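Local atomic coordinates of nisin leader peptide-processing serine protease NisP (Lactococcus lactis subsp. lactis, PDB entry 4MZD), a protein that probably acts as a subtilisin-like serine endopeptidase that removes the leader peptide from the nisin precursor during antibiotic biosynthesis. Residues 134-145 against 172-180; 284-292 against 352-363. All blocks are in the same frame, centred on the assembly; numbering follows the deposited sequence. Where two conformers were deposited one is given.

Interaction 1: residues 134-145 against 172-180; sequences ETGNPSDIVDKM and IYRVFGENL
The guanidinium of R174, largely shut off from solvent, is held at its edge, in plane, by D140 O and E134 OE1. NE and NH1 both donate to the backbone oxygen of D140; the straighter bond, R174 NE to D140 O, measures 2.8 Å at 161°. NH1 and NH2 both turn to one carboxylate oxygen of E134, NH1 meeting its syn lone pair (R174 NH1 to E134 OE1, 2.9 Å), and NH2 also reaches F176 O, tilted from the plane. Arginine's five N-H groups suit these bonds, and the bend at chi3 (75°) turns the guanidinium toward E134 and D140. E134 OE2, which takes only a weak bond from R174 NH2, receives K144 NZ from above the carboxylate plane at 2.7 Å; E134, with the D140 carboxylate farther off, probably offsets the like charges of K144 and R174. G177 CA lies 3.2 Å from E134 OE2, a spot where a side chain would collide with the carboxylate. M145 makes an oblique Met-aromatic contact, SD 3.7 Å from F176 CB. A water links K144 N to G177 O. This partly buried salt-bridge network pins a loop to the end of a parallel strand of the subtilisin-like core, just before the predicted catalytic H147.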
ATOM      1  N   GLU A 134      -5.623  22.875   4.365  1.00 23.60           N
ATOM      2  CA  GLU A 134      -5.218  22.417   3.037  1.00 21.10           C
ATOM      3  C   GLU A 134      -5.381  23.521   1.998  1.00 20.42           C
ATOM      4  O   GLU A 134      -6.483  24.042   1.796  1.00 21.25           O
ATOM      5  CB  GLU A 134      -6.007  21.176   2.628  1.00 19.74           C
ATOM      6  CG  GLU A 134      -5.642  19.957   3.434  1.00 19.19           C
ATOM      7  CD  GLU A 134      -4.211  19.521   3.198  1.00 19.00           C
ATOM      8  OE1 GLU A 134      -3.699  19.732   2.080  1.00 19.74           O
ATOM      9  OE2 GLU A 134      -3.597  18.985   4.138  1.00 19.73           O
ATOM     10  N   THR A 135      -4.280  23.853   1.329  1.00 20.69           N
ATOM     11  CA  THR A 135      -4.228  25.009   0.441  1.00 20.99           C
ATOM     12  C   THR A 135      -4.517  24.692  -1.026  1.00 20.47           C
ATOM     13  O   THR A 135      -4.862  25.586  -1.798  1.00 21.30           O
ATOM     14  CB  THR A 135      -2.841  25.670   0.496  1.00 21.84           C
ATOM     15  OG1 THR A 135      -1.866  24.743   0.007  1.00 21.76           O
ATOM     16  CG2 THR A 135      -2.486  26.063   1.924  1.00 22.40           C
ATOM     17  N   GLY A 136      -4.367  23.430  -1.419  1.00 18.98           N
ATOM     18  CA  GLY A 136      -4.455  23.072  -2.823  1.00 17.87           C
ATOM     19  C   GLY A 136      -3.183  23.370  -3.608  1.00 16.81           C
ATOM     20  O   GLY A 136      -3.135  23.175  -4.820  1.00 18.58           O
ATOM     21  N   ASN A 137      -2.146  23.837  -2.926  1.00 14.83           N
ATOM     22  CA  ASN A 137      -0.879  24.122  -3.591  1.00 13.99           C
ATOM     23  C   ASN A 137      -0.301  22.831  -4.171  1.00 12.36           C
ATOM     24  O   ASN A 137      -0.036  21.895  -3.432  1.00 11.56           O
ATOM     25  CB  ASN A 137       0.097  24.739  -2.594  1.00 14.30           C
ATOM     26  CG  ASN A 137       1.387  25.204  -3.243  1.00 14.70           C
ATOM     27  OD1 ASN A 137       1.905  24.573  -4.160  1.00 14.87           O
ATOM     28  ND2 ASN A 137       1.913  26.320  -2.765  1.00 15.81           N
ATOM     29  N   PRO A 138      -0.100  22.769  -5.499  1.00 12.63           N
ATOM     30  CA  PRO A 138       0.320  21.496  -6.098  1.00 12.08           C
ATOM     31  C   PRO A 138       1.714  21.037  -5.689  1.00 10.14           C
ATOM     32  O   PRO A 138       2.054  19.886  -5.944  1.00 10.38           O
ATOM     33  CB  PRO A 138       0.283  21.786  -7.602  1.00 14.17           C
ATOM     34  CG  PRO A 138       0.411  23.257  -7.706  1.00 15.77           C
ATOM     35  CD  PRO A 138      -0.335  23.799  -6.524  1.00 14.23           C
ATOM     36  N   SER A 139       2.505  21.914  -5.075  1.00 10.11           N
ATOM     37  CA  SER A 139       3.863  21.559  -4.675  1.00 10.36           C
ATOM     38  C   SER A 139       3.991  21.152  -3.210  1.00 10.68           C
ATOM     39  O   SER A 139       5.094  20.829  -2.758  1.00 12.28           O
ATOM     40  CB  SER A 139       4.823  22.713  -4.966  1.00 10.56           C
ATOM     41  OG  SER A 139       4.817  23.032  -6.341  1.00 11.80           O
ATOM     42  N   ASP A 140       2.880  21.163  -2.476  1.00 10.33           N
ATOM     43  CA  ASP A 140       2.899  20.876  -1.042  1.00 10.66           C
ATOM     44  C   ASP A 140       2.684  19.391  -0.794  1.00  9.92           C
ATOM     45  O   ASP A 140       1.546  18.921  -0.743  1.00 10.63           O
ATOM     46  CB  ASP A 140       1.809  21.688  -0.338  1.00 11.88           C
ATOM     47  CG  ASP A 140       1.801  21.488   1.168  1.00 13.39           C
ATOM     48  OD1 ASP A 140       2.533  20.609   1.670  1.00 13.73           O
ATOM     49  OD2 ASP A 140       1.042  22.210   1.851  1.00 15.97           O
ATOM     50  N   ILE A 141       3.788  18.658  -0.651  1.00  9.58           N
ATOM     51  CA  ILE A 141       3.719  17.217  -0.436  0.59  9.28           C
ATOM     52  C   ILE A 141       4.176  16.803   0.963  1.00  9.14           C
ATOM     53  O   ILE A 141       4.451  15.634   1.219  1.00  9.11           O
ATOM     54  CB  ILE A 141       4.449  16.424  -1.553  0.59  9.89           C
ATOM     55  CG1 ILE A 141       5.864  16.962  -1.793  0.59 11.16           C
ATOM     56  CG2 ILE A 141       3.638  16.480  -2.851  0.59  9.65           C
ATOM     57  CD1 ILE A 141       6.834  16.705  -0.659  0.59 11.77           C
ATOM     58  N   VAL A 142       4.221  17.768   1.873  1.00  9.02           N
ATOM     59  CA  VAL A 142       4.612  17.496   3.251  1.00  9.57           C
ATOM     60  C   VAL A 142       3.618  16.540   3.922  1.00  9.16           C
ATOM     61  O   VAL A 142       2.405  16.682   3.772  1.00 10.39           O
ATOM     62  CB  VAL A 142       4.722  18.813   4.046  1.00 10.87           C
ATOM     63  CG1 VAL A 142       4.933  18.543   5.526  1.00 12.30           C
ATOM     64  CG2 VAL A 142       5.846  19.679   3.472  1.00 12.08           C
ATOM     65  N   ASP A 143       4.147  15.575   4.663  1.00  8.62           N
ATOM     66  CA  ASP A 143       3.339  14.554   5.317  1.00  8.31           C
ATOM     67  C   ASP A 143       2.874  15.055   6.680  1.00  9.10           C
ATOM     68  O   ASP A 143       3.671  15.157   7.620  1.00 10.68           O
ATOM     69  CB  ASP A 143       4.178  13.286   5.469  1.00  7.86           C
ATOM     70  CG  ASP A 143       3.425  12.144   6.106  1.00  7.77           C
ATOM     71  OD1 ASP A 143       2.188  12.239   6.286  1.00  7.92           O
ATOM     72  OD2 ASP A 143       4.083  11.132   6.417  1.00  8.23           O
ATOM     73  N   LYS A 144       1.583  15.361   6.783  1.00  9.77           N
ATOM     74  CA  LYS A 144       0.994  15.841   8.031  1.00 11.39           C
ATOM     75  C   LYS A 144       0.563  14.694   8.951  1.00 12.29           C
ATOM     76  O   LYS A 144       0.256  14.913  10.121  1.00 15.86           O
ATOM     77  CB  LYS A 144      -0.230  16.718   7.738  1.00 12.73           C
ATOM     78  CG  LYS A 144       0.032  17.977   6.920  1.00 14.80           C
ATOM     79  CD  LYS A 144      -1.271  18.768   6.760  1.00 16.80           C
ATOM     80  CE  LYS A 144      -1.066  20.134   6.107  1.00 17.78           C
ATOM     81  NZ  LYS A 144      -1.175  20.107   4.616  1.00 18.11           N
ATOM     82  N   MET A 145       0.511  13.481   8.412  1.00 10.92           N
ATOM     83  CA  MET A 145      -0.052  12.327   9.109  1.00 11.31           C
ATOM     84  C   MET A 145       1.017  11.406   9.685  1.00 10.72           C
ATOM     85  O   MET A 145       0.962  11.020  10.855  1.00 13.34           O
ATOM     86  CB  MET A 145      -0.946  11.525   8.154  1.00 12.45           C
ATOM     87  CG  MET A 145      -2.263  12.197   7.792  1.00 13.89           C
ATOM     88  SD  MET A 145      -3.347  11.216   6.697  1.00 12.45           S
ATOM     89  CE  MET A 145      -2.875   9.569   7.166  1.00 10.07           C
ATOM     90  N   ILE A 172       6.585  11.353  -5.133  1.00  7.24           N
ATOM     91  CA  ILE A 172       5.580  11.509  -4.087  1.00  7.76           C
ATOM     92  C   ILE A 172       4.317  12.197  -4.582  1.00  7.20           C
ATOM     93  O   ILE A 172       4.369  13.320  -5.083  1.00  8.12           O
ATOM     94  CB  ILE A 172       6.166  12.338  -2.927  1.00  9.75           C
ATOM     95  CG1 ILE A 172       7.503  11.745  -2.468  1.00 11.77           C
ATOM     96  CG2 ILE A 172       5.165  12.479  -1.794  1.00  9.74           C
ATOM     97  CD1 ILE A 172       7.412  10.327  -1.996  1.00 13.56           C
ATOM     98  N   TYR A 173       3.182  11.522  -4.398  1.00  7.24           N
ATOM     99  CA  TYR A 173       1.882  12.018  -4.844  1.00  7.45           C
ATOM    100  C   TYR A 173       0.953  12.044  -3.640  1.00  7.03           C
ATOM    101  O   TYR A 173       0.558  10.998  -3.125  1.00  8.63           O
ATOM    102  CB  TYR A 173       1.347  11.153  -6.002  1.00  7.65           C
ATOM    103  CG  TYR A 173       2.368  11.141  -7.108  1.00  7.61           C
ATOM    104  CD1 TYR A 173       2.450  12.194  -8.010  1.00  8.43           C
ATOM    105  CD2 TYR A 173       3.323  10.137  -7.191  1.00  7.89           C
ATOM    106  CE1 TYR A 173       3.438  12.232  -8.977  1.00  8.33           C
ATOM    107  CE2 TYR A 173       4.316  10.168  -8.159  1.00  8.08           C
ATOM    108  CZ  TYR A 173       4.365  11.212  -9.049  1.00  7.98           C
ATOM    109  OH  TYR A 173       5.358  11.239 -10.001  1.00  8.55           O
ATOM    110  N   ARG A 174       0.644  13.246  -3.161  1.00  7.30           N
ATOM    111  CA  ARG A 174      -0.102  13.385  -1.920  1.00  7.28           C
ATOM    112  C   ARG A 174      -1.603  13.427  -2.174  1.00  7.25           C
ATOM    113  O   ARG A 174      -2.091  14.284  -2.918  1.00  7.81           O
ATOM    114  CB  ARG A 174       0.337  14.635  -1.155  1.00  7.85           C
ATOM    115  CG  ARG A 174      -0.322  14.752   0.210  1.00  8.61           C
ATOM    116  CD  ARG A 174       0.350  15.737   1.147  1.00 10.54           C
ATOM    117  NE  ARG A 174       0.081  17.134   0.828  1.00 11.16           N
ATOM    118  CZ  ARG A 174      -0.952  17.842   1.284  1.00 11.96           C
ATOM    119  NH1 ARG A 174      -1.066  19.119   0.944  1.00 12.79           N
ATOM    120  NH2 ARG A 174      -1.854  17.300   2.084  1.00 13.17           N
ATOM    121  N   VAL A 175      -2.320  12.501  -1.536  1.00  7.18           N
ATOM    122  CA  VAL A 175      -3.772  12.416  -1.656  1.00  7.62           C
ATOM    123  C   VAL A 175      -4.483  12.438  -0.303  1.00  7.57           C
ATOM    124  O   VAL A 175      -5.699  12.273  -0.241  1.00  8.24           O
ATOM    125  CB  VAL A 175      -4.231  11.183  -2.477  1.00  7.78           C
ATOM    126  CG1 VAL A 175      -3.684  11.251  -3.896  1.00  8.42           C
ATOM    127  CG2 VAL A 175      -3.836   9.884  -1.787  1.00  8.38           C
ATOM    128  N   PHE A 176      -3.737  12.646   0.777  1.00  7.84           N
ATOM    129  CA  PHE A 176      -4.336  12.842   2.094  1.00  8.15           C
ATOM    130  C   PHE A 176      -3.788  14.109   2.712  1.00  9.28           C
ATOM    131  O   PHE A 176      -2.606  14.433   2.547  1.00  9.51           O
ATOM    132  CB  PHE A 176      -4.002  11.705   3.065  1.00  8.46           C
ATOM    133  CG  PHE A 176      -4.638  10.390   2.723  1.00  8.26           C
ATOM    134  CD1 PHE A 176      -5.876  10.038   3.245  1.00  9.24           C
ATOM    135  CD2 PHE A 176      -3.990   9.495   1.889  1.00  9.18           C
ATOM    136  CE1 PHE A 176      -6.451   8.819   2.942  1.00  9.53           C
ATOM    137  CE2 PHE A 176      -4.564   8.285   1.566  1.00 10.12           C
ATOM    138  CZ  PHE A 176      -5.796   7.942   2.100  1.00  9.78           C
ATOM    139  N   GLY A 177      -4.655  14.794   3.453  1.00 10.30           N
ATOM    140  CA  GLY A 177      -4.254  15.845   4.363  1.00 11.87           C
ATOM    141  C   GLY A 177      -4.044  15.211   5.723  1.00 11.69           C
ATOM    142  O   GLY A 177      -2.994  14.637   5.994  1.00 12.79           O
ATOM    143  N   GLU A 178      -5.061  15.279   6.575  1.00 12.36           N
ATOM    144  CA  GLU A 178      -4.971  14.651   7.886  1.00 14.33           C
ATOM    145  C   GLU A 178      -6.025  13.581   8.128  1.00 15.48           C
ATOM    146  O   GLU A 178      -6.017  12.938   9.180  1.00 17.92           O
ATOM    147  CB  GLU A 178      -5.021  15.702   8.990  1.00 17.01           C
ATOM    148  CG  GLU A 178      -3.807  16.587   9.011  1.00 20.73           C
ATOM    149  CD  GLU A 178      -3.867  17.583  10.134  1.00 24.94           C
ATOM    150  OE1 GLU A 178      -4.758  18.459  10.104  1.00 26.85           O
ATOM    151  OE2 GLU A 178      -3.039  17.480  11.061  1.00 26.37           O
ATOM    152  N   ASN A 179      -6.931  13.376   7.181  1.00 15.71           N
ATOM    153  CA  ASN A 179      -7.951  12.360   7.415  1.00 18.11           C
ATOM    154  C   ASN A 179      -8.257  11.464   6.221  1.00 16.20           C
ATOM    155  O   ASN A 179      -7.533  10.504   5.973  1.00 17.96           O
ATOM    156  CB  ASN A 179      -9.226  12.948   8.049  1.00 21.47           C
ATOM    157  CG  ASN A 179      -9.989  13.872   7.111  1.00 24.39           C
ATOM    158  OD1 ASN A 179      -9.416  14.779   6.512  1.00 26.39           O
ATOM    159  ND2 ASN A 179     -11.297  13.638   6.979  1.00 24.53           N
ATOM    160  N   LEU A 180      -9.334  11.759   5.498  1.00 12.75           N
ATOM    161  CA  LEU A 180      -9.784  10.892   4.416  1.00 10.49           C
ATOM    162  C   LEU A 180      -9.434  11.457   3.037  1.00  9.44           C
ATOM    163  O   LEU A 180      -9.007  12.608   2.898  1.00  9.69           O
ATOM    164  CB  LEU A 180     -11.282  10.624   4.550  1.00 10.82           C
ATOM    165  CG  LEU A 180     -11.674   9.920   5.854  1.00 12.25           C
ATOM    166  CD1 LEU A 180     -13.173   9.995   6.084  1.00 13.04           C
ATOM    167  CD2 LEU A 180     -11.192   8.473   5.846  1.00 13.47           C
TER
HETATM  168  O   HOH W   1      -0.414  14.707   4.985  1.00 13.33           O
HETATM  169  O   HOH W   2      -2.405  14.596  11.544  1.00 35.07           O

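Interaction 2: residues 284-292 against 352-363; sequences DVIAVGGID and NSFATPKVSGAL
V288 points from its strand into a hollow formed by A355, T356 and V359, in the strand-to-helix packing of the subtilisin-like alpha/beta fold, where the helix that follows the predicted nucleophile S353 packs against one face of the central sheet. The axes of the segments 286-291 and 356-363 approach to 8.6 Å at 132°, close enough for small, branched side chains to mesh. With CG1 anti to the backbone N (chi1 -176°), V288 sends that methyl against A355, CG1 to A355 CB 3.8 Å, while V288 CG2 meets V359 CG2 at 3.9 Å, valine against valine, tip to tip. V288 CB rests on T356 OG1, which can lie in this apolar setting because it donates to N352 O, 2.8 Å away, from the face opposite that used by T356 N. Two residues earlier on the strand, I286 forms the next bump: its CG2 slants past V359 CG1 at 4.2 Å, and its extended arm runs out to L363 one helical turn farther on. Past V288 come two residues without side chains, G289 and G290. A355 CB stands 3.5 Å from G289 O, and G290 lets N352 come right up to the backbone: a side chain there would run into N352 OD1, while N352 ND2 is bonded to S301 and to the carbonyl of L246. The tightest carbon pair across the contact is methyl on methyl, I286 CD1 to L363 CD1, at 3.3 Å.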
ATOM      1  N   ASP A 284      -5.592  -6.046 -13.422  1.00 12.84           N
ATOM      2  CA  ASP A 284      -4.212  -5.684 -13.722  1.00 12.89           C
ATOM      3  C   ASP A 284      -3.439  -5.164 -12.512  1.00 10.38           C
ATOM      4  O   ASP A 284      -2.222  -5.008 -12.571  1.00 11.32           O
ATOM      5  CB  ASP A 284      -4.162  -4.691 -14.878  1.00 15.65           C
ATOM      6  CG  ASP A 284      -4.623  -5.311 -16.186  1.00 18.72           C
ATOM      7  OD1 ASP A 284      -4.497  -6.546 -16.339  1.00 20.01           O
ATOM      8  OD2 ASP A 284      -5.120  -4.571 -17.053  1.00 20.77           O
ATOM      9  N   VAL A 285      -4.150  -4.905 -11.420  1.00  9.57           N
ATOM     10  CA  VAL A 285      -3.535  -4.442 -10.183  1.00  8.86           C
ATOM     11  C   VAL A 285      -3.004  -5.632  -9.389  1.00  9.06           C
ATOM     12  O   VAL A 285      -3.604  -6.703  -9.387  1.00 10.45           O
ATOM     13  CB  VAL A 285      -4.562  -3.629  -9.352  1.00  8.93           C
ATOM     14  CG1 VAL A 285      -4.036  -3.294  -7.961  1.00  9.47           C
ATOM     15  CG2 VAL A 285      -4.955  -2.365 -10.097  1.00  8.92           C
ATOM     16  N   ILE A 286      -1.873  -5.440  -8.721  1.00  8.14           N
ATOM     17  CA  ILE A 286      -1.370  -6.425  -7.769  1.00  8.43           C
ATOM     18  C   ILE A 286      -1.941  -6.104  -6.396  1.00  7.87           C
ATOM     19  O   ILE A 286      -1.605  -5.083  -5.803  1.00  8.60           O
ATOM     20  CB  ILE A 286       0.167  -6.426  -7.741  1.00  9.97           C
ATOM     21  CG1 ILE A 286       0.694  -6.819  -9.123  1.00 12.37           C
ATOM     22  CG2 ILE A 286       0.690  -7.361  -6.658  1.00 10.38           C
ATOM     23  CD1 ILE A 286       2.171  -6.728  -9.275  1.00 15.17           C
ATOM     24  N   ALA A 287      -2.836  -6.967  -5.921  1.00  7.79           N
ATOM     25  CA  ALA A 287      -3.450  -6.814  -4.605  1.00  7.81           C
ATOM     26  C   ALA A 287      -2.559  -7.444  -3.551  1.00  7.58           C
ATOM     27  O   ALA A 287      -2.090  -8.574  -3.722  1.00  8.86           O
ATOM     28  CB  ALA A 287      -4.828  -7.466  -4.580  1.00  9.09           C
ATOM     29  N   VAL A 288      -2.333  -6.715  -2.459  1.00  7.31           N
ATOM     30  CA  VAL A 288      -1.419  -7.171  -1.422  1.00  7.61           C
ATOM     31  C   VAL A 288      -2.124  -7.239  -0.073  1.00  7.40           C
ATOM     32  O   VAL A 288      -2.681  -6.248   0.409  1.00  7.69           O
ATOM     33  CB  VAL A 288      -0.190  -6.249  -1.295  1.00  7.54           C
ATOM     34  CG1 VAL A 288       0.771  -6.820  -0.270  1.00  8.14           C
ATOM     35  CG2 VAL A 288       0.487  -6.064  -2.658  1.00  7.95           C
ATOM     36  N   GLY A 289      -2.097  -8.421   0.535  1.00  7.45           N
ATOM     37  CA  GLY A 289      -2.594  -8.595   1.886  1.00  8.09           C
ATOM     38  C   GLY A 289      -1.454  -8.798   2.862  1.00  7.80           C
ATOM     39  O   GLY A 289      -0.270  -8.767   2.488  1.00  8.14           O
ATOM     40  N   GLY A 290      -1.812  -9.021   4.122  1.00  7.52           N
ATOM     41  CA  GLY A 290      -0.838  -9.037   5.192  1.00  7.81           C
ATOM     42  C   GLY A 290      -0.669 -10.373   5.871  1.00  7.94           C
ATOM     43  O   GLY A 290      -1.640 -11.108   6.072  1.00  8.62           O
ATOM     44  N   ILE A 291       0.581 -10.689   6.212  1.00  8.10           N
ATOM     45  CA  ILE A 291       0.883 -11.796   7.109  1.00  8.41           C
ATOM     46  C   ILE A 291       1.573 -11.291   8.371  1.00  8.01           C
ATOM     47  O   ILE A 291       2.150 -10.193   8.404  1.00  8.18           O
ATOM     48  CB  ILE A 291       1.747 -12.904   6.438  1.00  9.29           C
ATOM     49  CG1 ILE A 291       2.999 -12.310   5.787  1.00 10.65           C
ATOM     50  CG2 ILE A 291       0.922 -13.709   5.442  1.00 10.24           C
ATOM     51  CD1 ILE A 291       4.039 -13.337   5.411  1.00 13.58           C
ATOM     52  N   ASP A 292       1.502 -12.102   9.419  1.00  8.77           N
ATOM     53  CA  ASP A 292       2.247 -11.834  10.631  1.00  9.50           C
ATOM     54  C   ASP A 292       3.582 -12.577  10.610  1.00  9.85           C
ATOM     55  O   ASP A 292       3.943 -13.203   9.610  1.00 10.91           O
ATOM     56  CB  ASP A 292       1.417 -12.131  11.890  1.00 10.63           C
ATOM     57  CG  ASP A 292       1.030 -13.590  12.027  1.00 11.27           C
ATOM     58  OD1 ASP A 292       1.702 -14.472  11.439  1.00 11.06           O
ATOM     59  OD2 ASP A 292       0.052 -13.856  12.761  1.00 13.52           O
ATOM     60  N   ASN A 352      -1.979  -3.515   6.178  1.00  6.99           N
ATOM     61  CA  ASN A 352      -1.604  -3.913   4.829  1.00  7.01           C
ATOM     62  C   ASN A 352      -0.921  -2.801   4.046  1.00  6.73           C
ATOM     63  O   ASN A 352      -0.247  -3.064   3.048  1.00  6.83           O
ATOM     64  CB  ASN A 352      -2.816  -4.444   4.076  1.00  7.26           C
ATOM     65  CG  ASN A 352      -3.278  -5.780   4.616  1.00  7.59           C
ATOM     66  OD1 ASN A 352      -2.566  -6.421   5.397  1.00  8.18           O
ATOM     67  ND2 ASN A 352      -4.461  -6.215   4.201  1.00  7.59           N
ATOM     68  N   SER A 353      -1.088  -1.560   4.492  1.00  6.98           N
ATOM     69  CA  SER A 353      -0.331  -0.457   3.907  1.00  7.20           C
ATOM     70  C   SER A 353       1.179  -0.632   3.997  1.00  6.55           C
ATOM     71  O   SER A 353       1.897   0.067   3.291  1.00  6.69           O
ATOM     72  CB  SER A 353      -0.691   0.862   4.566  1.00  8.19           C
ATOM     73  OG  SER A 353      -0.427   0.812   5.945  1.00  9.05           O
ATOM     74  N   PHE A 354       1.652  -1.522   4.867  1.00  6.65           N
ATOM     75  CA  PHE A 354       3.079  -1.733   5.058  1.00  7.11           C
ATOM     76  C   PHE A 354       3.581  -3.025   4.430  1.00  7.21           C
ATOM     77  O   PHE A 354       4.792  -3.223   4.306  1.00  8.99           O
ATOM     78  CB  PHE A 354       3.426  -1.605   6.539  1.00  7.86           C
ATOM     79  CG  PHE A 354       2.932  -0.326   7.114  1.00  7.27           C
ATOM     80  CD1 PHE A 354       3.460   0.883   6.670  1.00  8.40           C
ATOM     81  CD2 PHE A 354       1.884  -0.304   8.014  1.00  7.59           C
ATOM     82  CE1 PHE A 354       2.969   2.078   7.138  1.00  8.84           C
ATOM     83  CE2 PHE A 354       1.394   0.903   8.498  1.00  8.06           C
ATOM     84  CZ  PHE A 354       1.943   2.096   8.056  1.00  8.86           C
ATOM     85  N   ALA A 355       2.648  -3.886   4.018  1.00  6.99           N
ATOM     86  CA  ALA A 355       2.956  -5.041   3.178  1.00  7.38           C
ATOM     87  C   ALA A 355       3.095  -4.603   1.720  1.00  6.96           C
ATOM     88  O   ALA A 355       4.012  -5.017   1.011  1.00  7.67           O
ATOM     89  CB  ALA A 355       1.857  -6.089   3.313  1.00  7.93           C
ATOM     90  N   THR A 356       2.169  -3.753   1.288  1.00  6.64           N
ATOM     91  CA  THR A 356       2.104  -3.248  -0.078  1.00  6.74           C
ATOM     92  C   THR A 356       3.434  -2.670  -0.591  1.00  6.40           C
ATOM     93  O   THR A 356       3.904  -3.067  -1.651  1.00  6.78           O
ATOM     94  CB  THR A 356       0.918  -2.267  -0.191  1.00  6.96           C
ATOM     95  OG1 THR A 356      -0.273  -2.956   0.203  1.00  7.15           O
ATOM     96  CG2 THR A 356       0.725  -1.774  -1.607  1.00  7.84           C
ATOM     97  N   PRO A 357       4.074  -1.762   0.170  1.00  6.25           N
ATOM     98  CA  PRO A 357       5.341  -1.187  -0.303  1.00  6.57           C
ATOM     99  C   PRO A 357       6.476  -2.197  -0.390  1.00  6.49           C
ATOM    100  O   PRO A 357       7.414  -1.978  -1.168  1.00  6.85           O
ATOM    101  CB  PRO A 357       5.658  -0.109   0.747  1.00  7.03           C
ATOM    102  CG  PRO A 357       4.833  -0.487   1.948  1.00  6.79           C
ATOM    103  CD  PRO A 357       3.574  -1.041   1.350  1.00  6.64           C
ATOM    104  N   LYS A 358       6.429  -3.260   0.405  1.00  6.60           N
ATOM    105  CA  LYS A 358       7.439  -4.304   0.276  1.00  7.02           C
ATOM    106  C   LYS A 358       7.338  -4.929  -1.113  1.00  6.83           C
ATOM    107  O   LYS A 358       8.339  -5.159  -1.787  1.00  7.65           O
ATOM    108  CB  LYS A 358       7.277  -5.374   1.356  1.00  7.42           C
ATOM    109  CG  LYS A 358       7.513  -4.884   2.776  1.00  7.79           C
ATOM    110  CD  LYS A 358       7.427  -6.066   3.744  1.00  8.57           C
ATOM    111  CE  LYS A 358       7.900  -5.756   5.158  1.00  8.47           C
ATOM    112  NZ  LYS A 358       6.928  -4.971   5.962  1.00  8.67           N
ATOM    113  N   VAL A 359       6.109  -5.193  -1.553  1.00  6.62           N
ATOM    114  CA  VAL A 359       5.886  -5.722  -2.885  1.00  7.08           C
ATOM    115  C   VAL A 359       6.258  -4.690  -3.958  1.00  6.79           C
ATOM    116  O   VAL A 359       6.916  -5.027  -4.945  1.00  7.54           O
ATOM    117  CB  VAL A 359       4.433  -6.212  -3.035  1.00  7.55           C
ATOM    118  CG1 VAL A 359       4.172  -6.694  -4.455  1.00  8.52           C
ATOM    119  CG2 VAL A 359       4.161  -7.330  -2.028  1.00  8.61           C
ATOM    120  N   SER A 360       5.855  -3.435  -3.774  1.00  6.96           N
ATOM    121  CA  SER A 360       6.187  -2.404  -4.764  1.00  7.06           C
ATOM    122  C   SER A 360       7.689  -2.261  -4.974  1.00  7.12           C
ATOM    123  O   SER A 360       8.167  -2.199  -6.105  1.00  7.49           O
ATOM    124  CB  SER A 360       5.622  -1.050  -4.349  1.00  7.41           C
ATOM    125  OG  SER A 360       4.216  -1.086  -4.389  1.00  7.98           O
ATOM    126  N   GLY A 361       8.439  -2.185  -3.879  1.00  7.13           N
ATOM    127  CA  GLY A 361       9.877  -2.047  -3.995  1.00  7.35           C
ATOM    128  C   GLY A 361      10.515  -3.259  -4.652  1.00  7.49           C
ATOM    129  O   GLY A 361      11.435  -3.124  -5.458  1.00  8.25           O
ATOM    130  N   ALA A 362      10.051  -4.451  -4.289  1.00  7.50           N
ATOM    131  CA  ALA A 362      10.570  -5.679  -4.877  1.00  8.34           C
ATOM    132  C   ALA A 362      10.309  -5.714  -6.381  1.00  8.06           C
ATOM    133  O   ALA A 362      11.184  -6.090  -7.168  1.00  8.94           O
ATOM    134  CB  ALA A 362       9.950  -6.879  -4.197  1.00  9.67           C
ATOM    135  N   LEU A 363       9.100  -5.334  -6.784  1.00  8.39           N
ATOM    136  CA  LEU A 363       8.768  -5.283  -8.202  1.00  9.13           C
ATOM    137  C   LEU A 363       9.643  -4.292  -8.941  1.00  8.59           C
ATOM    138  O   LEU A 363      10.058  -4.554 -10.068  1.00  9.96           O
ATOM    139  CB  LEU A 363       7.305  -4.914  -8.396  1.00 10.08           C
ATOM    140  CG  LEU A 363       6.294  -6.023  -8.155  1.00 12.13           C
ATOM    141  CD1 LEU A 363       4.915  -5.400  -8.115  1.00 13.54           C
ATOM    142  CD2 LEU A 363       6.390  -7.087  -9.246  1.00 13.86           C
TER

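Overall arrangement
Both contacts join a parallel strand of the same mixed sheet to a segment that leads into or carries the predicted charge relay: 134-145 runs up to H147, and 352-363 contains S353. Their centres lie 22 Å apart and they do not touch. Interaction 2 sits near the middle of the chain, with every touching residue buried, and its work is done by branched aliphatic groups and glycines fitting strand to helix. Interaction 1 lies farther out and is only partly buried; there an irregular loop is held mainly by charges, a backbone carbonyl and bridging waters, and just one of its two segments has regular structure.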